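Local coordinates for protein endonuclease III (Geobacillus stearothermophilus, PDB 1ORN) that acts as a DNA glycosylase of base excision repair, carrying a [4Fe-4S] cluster and caught here in a trapped covalent complex with DNA, at residues L14-K19 against C202-L207; C26-R31 against L37-L42; E74-D79 against N92-C97; G153-D158 against L162-T167. All coordinates share one frame; numbering follows the deposited sequence.

Interaction 1. Residues L14-K19 against C202-L207; sequences LDEMAK and CPLLHL. With SF4 (iron/sulfur cluster), chain F.
E16 swings CG away from its own N (chi1 -165°) and bends at chi2 (66°), reaching from helix 7-20 over to P203, while L204 holds its CG anti to the carbonyl carbon and sends its two methyls toward the same helix. The partner of the helix is the type I beta turn C202-L205 in the [4Fe-4S] cluster loop of the endonuclease III family, where C202 is one of the cysteines around the cluster. E16 CG lies 3.5 Å from P203 CB, the two side chains crossing at about a right angle, and E16 CD and OE2 follow across the same proline carbon, P203 CB, at 3.8 and 3.9 Å. One step along, E16 CB sits 4.0 Å from L204 CD2, and the other methyl of the leucine, CD1, meets M17 CE at 4.2 Å. M17 and L204 are buried, both also packing on L152 of helix 143-152, whereas E16 and P203 are partly exposed. M17 additionally touches F187 of helix 177-191. Within the turn, L205 N donates to C202 O at 3.1 Å. The cysteine thiolate is held from two directions: L204 N donates to C202 SG over 3.4 Å with an N-H...S angle of 159°, and C202 SG binds the iron FE1 at 2.3 Å.

Interaction 2. Residues C26-R31 against L37-L42; sequences CELVHR and LIAVVL
The loop that leads from helix 7-20 into helix 33-43 folds back against the helix it precedes, in the all-helical HhH-GPD fold of this glycosylase, and L28 is the residue that makes the connection. Its CD1 methyl meets V40 CG2 at 3.8 Å, the two side chains crossing at about a right angle. The same methyl also reaches A39, 4.3 Å from its CB and 4.0 Å from its carbonyl O, so a single branch of the leucine rests on two successive residues of the helix. A39 turns its small CB toward the loop, which lets the backbones come close: the CA atoms of L28 and A39 are 6.9 Å apart. All three residues are buried, and their side chains meet through carbon only, with the one methyl also lying near the A39 carbonyl. Polar bonds instead shape the loop itself. H30, with its CG placed between the backbone N and the carbonyl carbon (chi1 65°), turns its ring back along the chain so that ND1 donates to L28 O at 2.9 Å. The acceptor lies in the ring plane, the N-H...O angle is 163°, and this bond ties the ring to the carbonyl of the packing leucine. Beyond the contact, L28 also touches D48 and V51 of helix 48-61, and V40 packs on T125 and V128 of helix 123-134, placing the pair where helix 33-43 is flanked by both.

Interaction 3. Residues E74-D79 against N92-C97; sequences EELEQD and NIQKLC
Between residues 74-79 and 92-97 the packing rests on L76, which sets its CD2 methyl against two neighbours on helix 86-103. The closer is Q94, whose CG lies 3.8 Å from L76 CD2; the two side chains slide past each other in opposite directions, so the aliphatic part of the glutamine lies alongside the leucine. I93 CG2 stands 4.2 Å from the same methyl, and there the chains cross at about a right angle. A chi1 of 179° combined with a chi2 of 60° turns L76 CD2 to this pair. L76 and I93 are buried, and I93 continues inward onto I38 and L42 of helix 33-43. The two helices are successive members of the all-helical HhH-GPD fold, in the part of it that comes within about 4 Å of the bound DNA. Their backbones stay well apart, the nearest CA atoms, those of L76 and Q94, being 8.8 Å from each other, and side chains bridge the gap. The looser side is that of Q94, partly exposed, its chain extended beyond CG and its NE2 taken up by the carbonyl oxygens of Y68 and V71. On the other helix, E75 OE1 and D79 OD1 both form salt bridges with K61 NZ.

Interaction 4. Residues G153-D158 against L162-T167; sequences GFCRWD and LEVEKT
C155 meets V164 side chain to side chain, and T167 meets the backbone of F154; these two van der Waals contacts join the loop G153-D158 to helix 161-171. In the first, C155 SG lies 3.9 Å from V164 CG2; the sulfur stands between its own backbone N and carbonyl carbon (chi1 59°), which turns it to the valine methyl. In the second, T167 CG2 comes to within 3.7 Å of F154 O, a methyl laid against a loop carbonyl. C155, V164 and F154 are buried, while T167 is partly exposed. Hydrogen bonding stays inside the helix: T167 OG1 donates back to E163 O at 2.9 Å, and T167 N gives the same oxygen, E163 O, the usual helical bond at 3.0 Å. The two donors arrive from opposite faces of the carbonyl plane. Holding OG1 in this way fixes the turn of the threonine and leaves its methyl facing the loop. Chain geometry adds G153, just past helix 143-152, with a positive phi of 96°. The contact thus closes the loop between helices 143-152 and 161-171 of the HhH-GPD fold: V164 and F154 both touch S149 of helix 143-152, and F154 turns its ring against I10 and C13 of helix 7-20.

Interactions 2, 3 and 4 are buried and interaction 1 only partly so. In interactions 2 and 4 a short loop folds back on the helix that follows it; interaction 3 joins two helices, and interaction 1 ties the N-terminal helix to the cluster loop, closing a span of chain within which the other three are nested. Interactions 2 and 3 lie on one side of the chain's centre and share a core, L42 CD2 meeting I93 CD1 at 3.8 Å. On the far side, interactions 1 and 4 touch through F154, whose CE2 lies 3.8 Å from L14 CD2. Van der Waals contacts carry all four; interaction 1 alone adds metal ligation, and interaction 3, nearest the DNA, is flanked by E75 and D79, which pair with K61.

Interaction 1. Residues L14-K19 against C202-L207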
loop_
_atom_site.group_PDB
_atom_site.type_symbol
_atom_site.label_atom_id
_atom_site.label_comp_id
_atom_site.label_asym_id
_atom_site.label_seq_id
_atom_site.Cartn_x
_atom_site.Cartn_y
_atom_site.Cartn_z
ATOM N N LEU C 14 -16.605 -7.692 -2.868
ATOM C CA LEU C 14 -15.686 -7.749 -1.741
ATOM C C LEU C 14 -15.834 -9.057 -0.973
ATOM O O LEU C 14 -14.847 -9.607 -0.486
ATOM C CB LEU C 14 -15.930 -6.563 -0.810
ATOM C CG LEU C 14 -15.638 -5.206 -1.462
ATOM C CD1 LEU C 14 -15.983 -4.090 -0.491
ATOM C CD2 LEU C 14 -14.171 -5.140 -1.872
ATOM N N ASP C 15 -17.065 -9.551 -0.870
ATOM C CA ASP C 15 -17.327 -10.805 -0.169
ATOM C C ASP C 15 -16.650 -11.966 -0.894
ATOM O O ASP C 15 -16.161 -12.905 -0.263
ATOM C CB ASP C 15 -18.831 -11.048 -0.079
ATOM N N GLU C 16 -16.615 -11.896 -2.220
ATOM C CA GLU C 16 -16.002 -12.948 -3.024
ATOM C C GLU C 16 -14.480 -12.904 -2.904
ATOM O O GLU C 16 -13.828 -13.945 -2.798
ATOM C CB GLU C 16 -16.410 -12.795 -4.490
ATOM C CG GLU C 16 -16.142 -14.025 -5.348
ATOM C CD GLU C 16 -16.991 -15.225 -4.942
ATOM O OE1 GLU C 16 -18.235 -15.098 -4.916
ATOM O OE2 GLU C 16 -16.413 -16.297 -4.653
ATOM N N MET C 17 -13.913 -11.699 -2.930
ATOM C CA MET C 17 -12.466 -11.544 -2.809
ATOM C C MET C 17 -12.010 -12.150 -1.489
ATOM O O MET C 17 -10.904 -12.677 -1.387
ATOM C CB MET C 17 -12.072 -10.064 -2.842
ATOM C CG MET C 17 -12.410 -9.355 -4.130
ATOM S SD MET C 17 -11.847 -7.629 -4.128
ATOM C CE MET C 17 -12.683 -7.002 -5.627
ATOM N N ALA C 18 -12.866 -12.056 -0.477
ATOM C CA ALA C 18 -12.555 -12.594 0.839
ATOM C C ALA C 18 -12.484 -14.116 0.778
ATOM O O ALA C 18 -11.664 -14.732 1.455
ATOM C CB ALA C 18 -13.613 -12.156 1.850
ATOM N N LYS C 19 -13.344 -14.716 -0.038
ATOM C CA LYS C 19 -13.373 -16.168 -0.189
ATOM C C LYS C 19 -12.182 -16.661 -1.000
ATOM O O LYS C 19 -11.700 -17.776 -0.798
ATOM C CB LYS C 19 -14.672 -16.614 -0.876
ATOM C CG LYS C 19 -15.927 -16.382 -0.051
ATOM C CD LYS C 19 -17.163 -16.926 -0.758
ATOM N N CYS C 202 -12.739 -15.959 -13.372
ATOM C CA CYS C 202 -13.105 -15.004 -12.332
ATOM C C CYS C 202 -14.558 -15.096 -11.872
ATOM O O CYS C 202 -15.484 -15.053 -12.683
ATOM C CB CYS C 202 -12.806 -13.581 -12.802
ATOM S SG CYS C 202 -13.026 -12.349 -11.501
ATOM N N PRO C 203 -14.773 -15.216 -10.550
ATOM C CA PRO C 203 -16.098 -15.316 -9.931
ATOM C C PRO C 203 -16.917 -14.033 -10.061
ATOM O O PRO C 203 -18.107 -14.013 -9.740
ATOM C CB PRO C 203 -15.777 -15.628 -8.470
ATOM C CG PRO C 203 -14.436 -16.297 -8.541
ATOM C CD PRO C 203 -13.719 -15.453 -9.549
ATOM N N LEU C 204 -16.273 -12.966 -10.524
ATOM C CA LEU C 204 -16.945 -11.680 -10.674
ATOM C C LEU C 204 -17.139 -11.297 -12.135
ATOM O O LEU C 204 -17.648 -10.220 -12.443
ATOM C CB LEU C 204 -16.143 -10.589 -9.957
ATOM C CG LEU C 204 -15.987 -10.766 -8.447
ATOM C CD1 LEU C 204 -15.068 -9.668 -7.912
ATOM C CD2 LEU C 204 -17.350 -10.716 -7.763
ATOM N N LEU C 205 -16.733 -12.187 -13.033
ATOM C CA LEU C 205 -16.866 -11.944 -14.465
ATOM C C LEU C 205 -18.313 -11.576 -14.815
ATOM O O LEU C 205 -18.550 -10.730 -15.676
ATOM C CB LEU C 205 -16.465 -13.201 -15.250
ATOM C CG LEU C 205 -15.861 -13.075 -16.656
ATOM C CD1 LEU C 205 -16.100 -14.388 -17.397
ATOM C CD2 LEU C 205 -16.471 -11.923 -17.427
ATOM N N HIS C 206 -19.271 -12.204 -14.134
ATOM C CA HIS C 206 -20.698 -11.973 -14.392
ATOM C C HIS C 206 -21.205 -10.550 -14.153
ATOM O O HIS C 206 -22.349 -10.233 -14.488
ATOM C CB HIS C 206 -21.557 -12.934 -13.566
ATOM C CG HIS C 206 -21.594 -12.607 -12.105
ATOM N ND1 HIS C 206 -20.597 -12.982 -11.231
ATOM C CD2 HIS C 206 -22.505 -11.930 -11.368
ATOM C CE1 HIS C 206 -20.892 -12.552 -10.018
ATOM N NE2 HIS C 206 -22.045 -11.910 -10.073
ATOM N N LEU C 207 -20.376 -9.695 -13.568
ATOM C CA LEU C 207 -20.787 -8.317 -13.326
ATOM C C LEU C 207 -19.680 -7.323 -13.654
ATOM O O LEU C 207 -19.834 -6.124 -13.431
ATOM C CB LEU C 207 -21.238 -8.130 -11.869
ATOM C CG LEU C 207 -20.338 -8.517 -10.686
ATOM C CD1 LEU C 207 -18.991 -7.807 -10.758
ATOM C CD2 LEU C 207 -21.055 -8.155 -9.388
HETATM FE FE1 SF4 F . -12.264 -10.556 -12.780
HETATM FE FE2 SF4 F . -10.489 -8.454 -13.010
HETATM FE FE3 SF4 F . -11.223 -9.914 -15.130
HETATM FE FE4 SF4 F . -12.991 -8.262 -13.917
HETATM S S1 SF4 F . -11.127 -7.616 -15.085
HETATM S S2 SF4 F . -13.365 -10.266 -14.746
HETATM S S3 SF4 F . -12.282 -8.420 -11.812
HETATM S S4 SF4 F . -10.036 -10.681 -13.432
#

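Interaction 2. Residues C26-R31 against L37-L42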
loop_
_atom_site.group_PDB
_atom_site.type_symbol
_atom_site.label_atom_id
_atom_site.label_comp_id
_atom_site.label_asym_id
_atom_site.label_seq_id
_atom_site.Cartn_x
_atom_site.Cartn_y
_atom_site.Cartn_z
ATOM N N CYS C 26 -0.342 -7.893 4.903
ATOM C CA CYS C 26 0.723 -7.014 4.435
ATOM C C CYS C 26 1.918 -7.936 4.216
ATOM O O CYS C 26 2.313 -8.668 5.125
ATOM C CB CYS C 26 1.063 -5.965 5.493
ATOM S SG CYS C 26 2.531 -4.974 5.095
ATOM N N GLU C 27 2.491 -7.910 3.018
ATOM C CA GLU C 27 3.620 -8.785 2.724
ATOM C C GLU C 27 5.009 -8.192 2.966
ATOM O O GLU C 27 6.016 -8.834 2.663
ATOM C CB GLU C 27 3.516 -9.307 1.288
ATOM C CG GLU C 27 2.199 -10.021 1.005
ATOM C CD GLU C 27 2.268 -10.954 -0.196
ATOM O OE1 GLU C 27 2.860 -12.047 -0.069
ATOM O OE2 GLU C 27 1.734 -10.596 -1.267
ATOM N N LEU C 28 5.075 -6.979 3.510
ATOM C CA LEU C 28 6.369 -6.359 3.788
ATOM C C LEU C 28 6.883 -6.839 5.139
ATOM O O LEU C 28 6.191 -6.723 6.152
ATOM C CB LEU C 28 6.245 -4.832 3.802
ATOM C CG LEU C 28 5.936 -4.151 2.468
ATOM C CD1 LEU C 28 5.719 -2.667 2.725
ATOM C CD2 LEU C 28 7.077 -4.365 1.478
ATOM N N VAL C 29 8.097 -7.377 5.149
ATOM C CA VAL C 29 8.696 -7.888 6.377
ATOM C C VAL C 29 9.171 -6.753 7.281
ATOM O O VAL C 29 9.926 -5.881 6.852
ATOM C CB VAL C 29 9.884 -8.826 6.051
ATOM C CG1 VAL C 29 10.538 -9.322 7.333
ATOM C CG2 VAL C 29 9.389 -10.006 5.210
ATOM N N HIS C 30 8.715 -6.772 8.529
ATOM C CA HIS C 30 9.086 -5.755 9.512
ATOM C C HIS C 30 8.878 -6.281 10.929
ATOM O O HIS C 30 8.026 -7.141 11.158
ATOM C CB HIS C 30 8.228 -4.502 9.332
ATOM C CG HIS C 30 6.774 -4.723 9.612
ATOM N ND1 HIS C 30 5.946 -5.413 8.753
ATOM C CD2 HIS C 30 6.003 -4.357 10.663
ATOM C CE1 HIS C 30 4.727 -5.459 9.261
ATOM N NE2 HIS C 30 4.735 -4.825 10.422
ATOM N N ARG C 31 9.636 -5.741 11.879
ATOM C CA ARG C 31 9.539 -6.160 13.275
ATOM C C ARG C 31 8.971 -5.084 14.202
ATOM O O ARG C 31 8.592 -5.371 15.342
ATOM C CB ARG C 31 10.917 -6.605 13.771
ATOM C CG ARG C 31 11.404 -7.888 13.117
ATOM C CD ARG C 31 12.903 -8.079 13.303
ATOM N NE ARG C 31 13.665 -7.066 12.576
ATOM C CZ ARG C 31 14.992 -7.013 12.529
ATOM N NH1 ARG C 31 15.719 -7.922 13.171
ATOM N NH2 ARG C 31 15.596 -6.059 11.832
ATOM N N LEU C 37 7.564 1.718 8.574
ATOM C CA LEU C 37 7.569 3.021 7.903
ATOM C C LEU C 37 8.615 3.078 6.802
ATOM O O LEU C 37 8.319 3.496 5.678
ATOM C CB LEU C 37 7.818 4.145 8.912
ATOM C CG LEU C 37 7.910 5.563 8.320
ATOM C CD1 LEU C 37 6.608 5.915 7.612
ATOM C CD2 LEU C 37 8.197 6.552 9.435
ATOM N N ILE C 38 9.844 2.671 7.108
ATOM C CA ILE C 38 10.895 2.705 6.094
ATOM C C ILE C 38 10.541 1.784 4.928
ATOM O O ILE C 38 10.676 2.156 3.758
ATOM C CB ILE C 38 12.265 2.259 6.657
ATOM C CG1 ILE C 38 12.725 3.232 7.749
ATOM C CG2 ILE C 38 13.291 2.169 5.520
ATOM C CD1 ILE C 38 12.876 4.662 7.275
ATOM N N ALA C 39 10.084 0.579 5.253
ATOM C CA ALA C 39 9.723 -0.387 4.226
ATOM C C ALA C 39 8.629 0.106 3.271
ATOM O O ALA C 39 8.727 -0.084 2.057
ATOM C CB ALA C 39 9.296 -1.705 4.878
ATOM N N VAL C 40 7.600 0.750 3.814
ATOM C CA VAL C 40 6.506 1.236 2.986
ATOM C C VAL C 40 6.971 2.402 2.115
ATOM O O VAL C 40 6.562 2.514 0.966
ATOM C CB VAL C 40 5.296 1.650 3.852
ATOM C CG1 VAL C 40 4.158 2.166 2.970
ATOM C CG2 VAL C 40 4.802 0.435 4.637
ATOM N N VAL C 41 7.841 3.246 2.656
ATOM C CA VAL C 41 8.361 4.372 1.871
ATOM C C VAL C 41 9.127 3.809 0.669
ATOM O O VAL C 41 8.985 4.293 -0.459
ATOM C CB VAL C 41 9.312 5.263 2.712
ATOM C CG1 VAL C 41 10.110 6.208 1.801
ATOM C CG2 VAL C 41 8.488 6.093 3.701
ATOM N N LEU C 42 9.924 2.775 0.917
ATOM C CA LEU C 42 10.704 2.141 -0.147
ATOM C C LEU C 42 9.800 1.408 -1.146
ATOM O O LEU C 42 10.144 1.275 -2.326
ATOM C CB LEU C 42 11.715 1.145 0.453
ATOM C CG LEU C 42 12.871 1.695 1.301
ATOM C CD1 LEU C 42 13.721 0.538 1.814
ATOM C CD2 LEU C 42 13.726 2.646 0.460
#

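Interaction 3. Residues E74-D79 against N92-C97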
loop_
_atom_site.group_PDB
_atom_site.type_symbol
_atom_site.label_atom_id
_atom_site.label_comp_id
_atom_site.label_asym_id
_atom_site.label_seq_id
_atom_site.Cartn_x
_atom_site.Cartn_y
_atom_site.Cartn_z
ATOM N N GLU C 74 25.344 9.600 0.112
ATOM C CA GLU C 74 25.851 8.705 -0.925
ATOM C C GLU C 74 25.924 7.252 -0.472
ATOM O O GLU C 74 25.739 6.334 -1.275
ATOM C CB GLU C 74 27.241 9.157 -1.384
ATOM C CG GLU C 74 27.313 10.598 -1.868
ATOM C CD GLU C 74 27.036 11.603 -0.762
ATOM O OE1 GLU C 74 27.685 11.510 0.303
ATOM O OE2 GLU C 74 26.172 12.486 -0.959
ATOM N N GLU C 75 26.199 7.041 0.811
ATOM C CA GLU C 75 26.301 5.693 1.350
ATOM C C GLU C 75 24.935 5.020 1.439
ATOM O O GLU C 75 24.786 3.853 1.071
ATOM C CB GLU C 75 26.956 5.724 2.735
ATOM C CG GLU C 75 27.181 4.345 3.355
ATOM C CD GLU C 75 27.951 4.406 4.664
ATOM O OE1 GLU C 75 28.129 3.345 5.304
ATOM O OE2 GLU C 75 28.381 5.513 5.053
ATOM N N LEU C 76 23.943 5.752 1.936
ATOM C CA LEU C 76 22.599 5.198 2.052
ATOM C C LEU C 76 22.039 4.926 0.653
ATOM O O LEU C 76 21.332 3.939 0.435
ATOM C CB LEU C 76 21.686 6.162 2.821
ATOM C CG LEU C 76 20.232 5.704 2.997
ATOM C CD1 LEU C 76 20.190 4.382 3.768
ATOM C CD2 LEU C 76 19.438 6.772 3.731
ATOM N N GLU C 77 22.362 5.799 -0.296
ATOM C CA GLU C 77 21.895 5.627 -1.669
ATOM C C GLU C 77 22.296 4.255 -2.198
ATOM O O GLU C 77 21.485 3.545 -2.789
ATOM C CB GLU C 77 22.475 6.709 -2.585
ATOM C CG GLU C 77 21.840 8.087 -2.431
ATOM C CD GLU C 77 22.355 9.090 -3.462
ATOM O OE1 GLU C 77 21.885 10.248 -3.459
ATOM O OE2 GLU C 77 23.228 8.720 -4.279
ATOM N N GLN C 78 23.552 3.880 -1.983
ATOM C CA GLN C 78 24.035 2.586 -2.447
ATOM C C GLN C 78 23.352 1.429 -1.727
ATOM O O GLN C 78 23.045 0.404 -2.338
ATOM C CB GLN C 78 25.554 2.484 -2.265
ATOM C CG GLN C 78 26.343 3.306 -3.271
ATOM C CD GLN C 78 25.906 3.036 -4.703
ATOM O OE1 GLN C 78 25.902 1.890 -5.158
ATOM N NE2 GLN C 78 25.530 4.094 -5.417
ATOM N N ASP C 79 23.108 1.601 -0.433
ATOM C CA ASP C 79 22.466 0.564 0.367
ATOM C C ASP C 79 21.053 0.212 -0.104
ATOM O O ASP C 79 20.592 -0.908 0.114
ATOM C CB ASP C 79 22.437 0.988 1.839
ATOM C CG ASP C 79 23.787 0.829 2.515
ATOM O OD1 ASP C 79 23.978 1.388 3.616
ATOM O OD2 ASP C 79 24.655 0.131 1.948
ATOM N N ASN C 92 14.871 11.469 1.197
ATOM C CA ASN C 92 13.642 11.553 1.990
ATOM C C ASN C 92 13.788 10.806 3.320
ATOM O O ASN C 92 13.337 11.286 4.359
ATOM C CB ASN C 92 12.459 10.972 1.208
ATOM C CG ASN C 92 11.954 11.905 0.121
ATOM O OD1 ASN C 92 11.251 11.478 -0.803
ATOM N ND2 ASN C 92 12.291 13.186 0.232
ATOM N N ILE C 93 14.423 9.640 3.291
ATOM C CA ILE C 93 14.606 8.871 4.518
ATOM C C ILE C 93 15.442 9.639 5.548
ATOM O O ILE C 93 15.087 9.689 6.722
ATOM C CB ILE C 93 15.239 7.491 4.215
ATOM C CG1 ILE C 93 14.207 6.620 3.491
ATOM C CG2 ILE C 93 15.685 6.801 5.504
ATOM C CD1 ILE C 93 14.771 5.336 2.898
ATOM N N GLN C 94 16.537 10.258 5.118
ATOM C CA GLN C 94 17.348 11.011 6.069
ATOM C C GLN C 94 16.556 12.187 6.646
ATOM O O GLN C 94 16.642 12.469 7.838
ATOM C CB GLN C 94 18.639 11.517 5.419
ATOM C CG GLN C 94 19.575 10.399 4.968
ATOM C CD GLN C 94 21.011 10.868 4.824
ATOM O OE1 GLN C 94 21.271 11.936 4.271
ATOM N NE2 GLN C 94 21.949 10.067 5.318
ATOM N N LYS C 95 15.780 12.868 5.806
ATOM C CA LYS C 95 14.977 14.001 6.271
ATOM C C LYS C 95 13.849 13.521 7.184
ATOM O O LYS C 95 13.502 14.178 8.169
ATOM C CB LYS C 95 14.394 14.762 5.077
ATOM C CG LYS C 95 13.596 16.005 5.461
ATOM N N LEU C 96 13.283 12.364 6.855
ATOM C CA LEU C 96 12.203 11.779 7.641
ATOM C C LEU C 96 12.710 11.413 9.037
ATOM O O LEU C 96 12.045 11.681 10.040
ATOM C CB LEU C 96 11.670 10.538 6.907
ATOM C CG LEU C 96 10.628 9.595 7.500
ATOM C CD1 LEU C 96 10.056 8.738 6.363
ATOM C CD2 LEU C 96 11.249 8.717 8.575
ATOM N N CYS C 97 13.894 10.813 9.100
ATOM C CA CYS C 97 14.479 10.421 10.384
ATOM C C CYS C 97 14.825 11.634 11.247
ATOM O O CYS C 97 14.651 11.617 12.466
ATOM C CB CYS C 97 15.712 9.552 10.144
ATOM S SG CYS C 97 15.272 7.866 9.592
#

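Interaction 4. Residues G153-D158 against L162-T167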
loop_
_atom_site.group_PDB
_atom_site.type_symbol
_atom_site.label_atom_id
_atom_site.label_comp_id
_atom_site.label_asym_id
_atom_site.label_seq_id
_atom_site.Cartn_x
_atom_site.Cartn_y
_atom_site.Cartn_z
ATOM N N GLY C 153 -15.908 -1.434 -11.578
ATOM C CA GLY C 153 -16.970 -0.448 -11.616
ATOM C C GLY C 153 -17.357 0.080 -10.251
ATOM O O GLY C 153 -18.473 0.555 -10.058
ATOM N N PHE C 154 -16.440 -0.011 -9.295
ATOM C CA PHE C 154 -16.688 0.488 -7.950
ATOM C C PHE C 154 -16.806 2.007 -8.035
ATOM O O PHE C 154 -17.558 2.632 -7.287
ATOM C CB PHE C 154 -15.518 0.133 -7.025
ATOM C CG PHE C 154 -15.507 -1.300 -6.551
ATOM C CD1 PHE C 154 -16.252 -2.283 -7.196
ATOM C CD2 PHE C 154 -14.713 -1.667 -5.463
ATOM C CE1 PHE C 154 -16.207 -3.610 -6.767
ATOM C CE2 PHE C 154 -14.661 -2.994 -5.025
ATOM C CZ PHE C 154 -15.409 -3.966 -5.679
ATOM N N CYS C 155 -16.042 2.585 -8.955
ATOM C CA CYS C 155 -16.011 4.027 -9.171
ATOM C C CYS C 155 -15.767 4.284 -10.655
ATOM O O CYS C 155 -15.665 3.341 -11.438
ATOM C CB CYS C 155 -14.876 4.645 -8.356
ATOM S SG CYS C 155 -13.258 3.968 -8.793
ATOM N N ARG C 156 -15.673 5.553 -11.041
ATOM C CA ARG C 156 -15.437 5.902 -12.445
ATOM C C ARG C 156 -13.946 5.871 -12.776
ATOM O O ARG C 156 -13.108 6.125 -11.914
ATOM C CB ARG C 156 -16.011 7.293 -12.759
ATOM C CG ARG C 156 -17.528 7.392 -12.632
ATOM C CD ARG C 156 -18.038 8.757 -13.089
ATOM N N TRP C 157 -13.621 5.562 -14.028
ATOM C CA TRP C 157 -12.226 5.486 -14.455
ATOM C C TRP C 157 -11.412 6.759 -14.247
ATOM O O TRP C 157 -10.187 6.701 -14.117
ATOM C CB TRP C 157 -12.134 5.064 -15.927
ATOM C CG TRP C 157 -12.179 3.573 -16.115
ATOM C CD1 TRP C 157 -13.276 2.808 -16.403
ATOM C CD2 TRP C 157 -11.084 2.663 -15.967
ATOM N NE1 TRP C 157 -12.928 1.477 -16.440
ATOM C CE2 TRP C 157 -11.587 1.362 -16.175
ATOM C CE3 TRP C 157 -9.720 2.823 -15.674
ATOM C CZ2 TRP C 157 -10.776 0.223 -16.103
ATOM C CZ3 TRP C 157 -8.913 1.687 -15.601
ATOM C CH2 TRP C 157 -9.445 0.407 -15.815
ATOM N N ASP C 158 -12.084 7.904 -14.213
ATOM C CA ASP C 158 -11.394 9.176 -14.035
ATOM C C ASP C 158 -11.268 9.623 -12.578
ATOM O O ASP C 158 -10.669 10.664 -12.300
ATOM C CB ASP C 158 -12.098 10.271 -14.845
ATOM C CG ASP C 158 -13.534 10.491 -14.404
ATOM N N LEU C 162 -8.137 9.511 -4.031
ATOM C CA LEU C 162 -8.847 9.938 -2.827
ATOM C C LEU C 162 -10.315 9.580 -2.999
ATOM O O LEU C 162 -10.978 9.158 -2.051
ATOM C CB LEU C 162 -8.725 11.449 -2.620
ATOM C CG LEU C 162 -8.683 11.987 -1.181
ATOM C CD1 LEU C 162 -9.292 13.380 -1.177
ATOM C CD2 LEU C 162 -9.434 11.083 -0.209
ATOM N N GLU C 163 -10.816 9.756 -4.219
ATOM C CA GLU C 163 -12.205 9.441 -4.539
ATOM C C GLU C 163 -12.442 7.947 -4.343
ATOM O O GLU C 163 -13.475 7.536 -3.811
ATOM C CB GLU C 163 -12.517 9.837 -5.981
ATOM N N VAL C 164 -11.484 7.135 -4.780
ATOM C CA VAL C 164 -11.600 5.689 -4.624
ATOM C C VAL C 164 -11.690 5.372 -3.138
ATOM O O VAL C 164 -12.539 4.597 -2.708
ATOM C CB VAL C 164 -10.371 4.948 -5.211
ATOM C CG1 VAL C 164 -10.494 3.442 -4.964
ATOM C CG2 VAL C 164 -10.249 5.236 -6.695
ATOM N N GLU C 165 -10.802 5.978 -2.356
ATOM C CA GLU C 165 -10.770 5.752 -0.913
ATOM C C GLU C 165 -12.090 6.112 -0.224
ATOM O O GLU C 165 -12.614 5.342 0.591
ATOM C CB GLU C 165 -9.625 6.566 -0.297
ATOM C CG GLU C 165 -9.272 6.181 1.130
ATOM C CD GLU C 165 -8.118 7.006 1.678
ATOM O OE1 GLU C 165 -7.193 7.322 0.896
ATOM O OE2 GLU C 165 -8.126 7.327 2.887
ATOM N N LYS C 166 -12.627 7.281 -0.551
ATOM C CA LYS C 166 -13.872 7.716 0.063
ATOM C C LYS C 166 -15.036 6.800 -0.304
ATOM O O LYS C 166 -15.892 6.520 0.534
ATOM C CB LYS C 166 -14.168 9.174 -0.315
ATOM C CG LYS C 166 -13.139 10.145 0.260
ATOM C CD LYS C 166 -13.583 11.598 0.201
ATOM C CE LYS C 166 -13.693 12.128 -1.211
ATOM N NZ LYS C 166 -14.211 13.534 -1.203
ATOM N N THR C 167 -15.051 6.311 -1.541
ATOM C CA THR C 167 -16.110 5.411 -1.997
ATOM C C THR C 167 -16.109 4.136 -1.162
ATOM O O THR C 167 -17.154 3.681 -0.705
ATOM C CB THR C 167 -15.925 5.027 -3.483
ATOM O OG1 THR C 167 -16.042 6.199 -4.297
ATOM C CG2 THR C 167 -16.977 4.011 -3.913
#